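Local coordinates for protein spaetzle C-106 (Drosophila melanogaster, PDB 3E07), which acts as a disulfide-linked homodimeric cytokine that binds the Toll receptor, inducing the antifungal peptide drosomycin and helping to establish dorsal-ventral polarity in the embryo, at the interface of chains A and B. Coordinates in Å, arbitrary orientation; residue numbers count along the deposited sequence, not the author numbering. Chains: chain A/B, Protein spaetzle.

The interface of chains A and B. Residues chain A 72-74, 76, 90; chain B 14, 43.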
loop_
_atom_site.group_PDB
_atom_site.type_symbol
_atom_site.label_atom_id
_atom_site.label_comp_id
_atom_site.label_asym_id
_atom_site.label_seq_id
_atom_site.Cartn_x
_atom_site.Cartn_y
_atom_site.Cartn_z
ATOM N N TYR A 72 5.908 -2.817 -0.855
ATOM C CA TYR A 72 6.470 -1.877 -1.802
ATOM C C TYR A 72 5.852 -2.038 -3.180
ATOM O O TYR A 72 5.324 -3.087 -3.514
ATOM C CB TYR A 72 7.975 -2.115 -1.963
ATOM C CG TYR A 72 8.788 -2.139 -0.691
ATOM C CD1 TYR A 72 9.423 -0.987 -0.223
ATOM C CD2 TYR A 72 8.963 -3.322 0.021
ATOM C CE1 TYR A 72 10.214 -1.015 0.913
ATOM C CE2 TYR A 72 9.754 -3.361 1.158
ATOM C CZ TYR A 72 10.381 -2.199 1.597
ATOM O OH TYR A 72 11.191 -2.242 2.706
ATOM N N THR A 73 5.938 -0.977 -3.972
ATOM C CA THR A 73 5.511 -0.988 -5.365
ATOM C C THR A 73 6.811 -0.554 -6.067
ATOM O O THR A 73 7.760 -0.126 -5.392
ATOM C CB THR A 73 4.416 0.047 -5.661
ATOM O OG1 THR A 73 4.918 1.365 -5.405
ATOM C CG2 THR A 73 3.186 -0.212 -4.807
ATOM N N GLN A 74 6.884 -0.680 -7.391
ATOM C CA GLN A 74 8.096 -0.266 -8.106
ATOM C C GLN A 74 7.854 -0.034 -9.594
ATOM O O GLN A 74 6.897 -0.572 -10.160
ATOM C CB GLN A 74 9.235 -1.285 -7.896
ATOM C CG GLN A 74 8.899 -2.736 -8.175
ATOM C CD GLN A 74 10.065 -3.691 -7.902
ATOM O OE1 GLN A 74 11.130 -3.590 -8.517
ATOM N NE2 GLN A 74 9.861 -4.625 -6.981
ATOM N N THR A 76 7.577 -0.497 -13.224
ATOM C CA THR A 76 7.476 -1.736 -13.984
ATOM C C THR A 76 7.354 -1.508 -15.487
ATOM O O THR A 76 6.320 -1.039 -15.977
ATOM C CB THR A 76 6.260 -2.556 -13.534
ATOM O OG1 THR A 76 6.275 -2.693 -12.106
ATOM C CG2 THR A 76 6.296 -3.929 -14.176
ATOM N N GLN A 90 12.370 -4.329 -14.063
ATOM C CA GLN A 90 12.025 -3.691 -12.801
ATOM C C GLN A 90 13.350 -3.335 -12.141
ATOM O O GLN A 90 13.723 -3.899 -11.107
ATOM C CB GLN A 90 11.208 -4.644 -11.917
ATOM C CG GLN A 90 9.762 -4.766 -12.344
ATOM C CD GLN A 90 8.930 -5.619 -11.401
ATOM O OE1 GLN A 90 9.208 -6.807 -11.203
ATOM N NE2 GLN A 90 7.894 -5.016 -10.823
ATOM N N ARG B 14 -3.709 -7.246 -6.723
ATOM C CA ARG B 14 -2.646 -6.375 -7.220
ATOM C C ARG B 14 -2.562 -6.624 -8.718
ATOM O O ARG B 14 -2.600 -7.771 -9.159
ATOM C CB ARG B 14 -1.294 -6.688 -6.548
ATOM C CG ARG B 14 -1.215 -6.276 -5.071
ATOM C CD ARG B 14 0.223 -6.049 -4.577
ATOM N NE ARG B 14 0.891 -4.967 -5.302
ATOM C CZ ARG B 14 2.088 -4.462 -4.994
ATOM N NH1 ARG B 14 2.599 -3.483 -5.729
ATOM N NH2 ARG B 14 2.772 -4.917 -3.951
ATOM N N GLN B 43 1.417 -0.118 -10.936
ATOM C CA GLN B 43 0.923 -1.194 -10.080
ATOM C C GLN B 43 -0.128 -0.668 -9.125
ATOM O O GLN B 43 0.041 0.393 -8.532
ATOM C CB GLN B 43 2.061 -1.803 -9.271
ATOM C CG GLN B 43 3.205 -2.345 -10.093
ATOM C CD GLN B 43 4.216 -3.054 -9.225
ATOM O OE1 GLN B 43 4.481 -2.626 -8.108
ATOM N NE2 GLN B 43 4.797 -4.137 -9.738
#
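B:Gln43 meets A:Gln74 and A:Thr76 where strand 65-74 of chain A ends, an instructive case of one amide using both of its ends. With CG anti to its own carbonyl carbon (chi1 -57°) and an extended chain beyond, it carries OE1 to the backbone N of A:Gln74, a hydrogen bond of 3.2 Å. The donor sits well above the plane of the side-chain carbonyl, away from the lone-pair directions. OE1 also lies 3.4 Å from A:Thr73 CA. The other end of the amide, NE2, lies 3.1 Å from the hydroxyl OG1 of A:Thr76, as a donor to it. That hydroxyl also accepts a hydrogen bond from NE2 of A:Gln90, whose amide is turned 74° from that of B:Gln43. Two amides thus converge on one hydroxyl, which its own bond to A:Gln74 O (2.9 Å), across the break between strands 65-74 and 76-80, helps to fix. Two residues earlier on the same strand, A:Tyr72 O accepts from B:Arg14 NH2 (3.2 Å), almost in the guanidinium plane. A bend at chi3 (62°) helps turn that group edge-on to A:Tyr72 O and A:Thr73 CA. B:Arg14 NH1 lies 3.4 Å from the methyl CG2 of A:Thr73, and the two side chains cross at about a right angle; A:Thr73 is thus touched by both B:Gln43 and B:Arg14. Backbone and hydroxyl contacts, repeated by the two-fold twin, probably help to hold the cystine-knot protomers in the disulfide-linked homodimer that engages Toll.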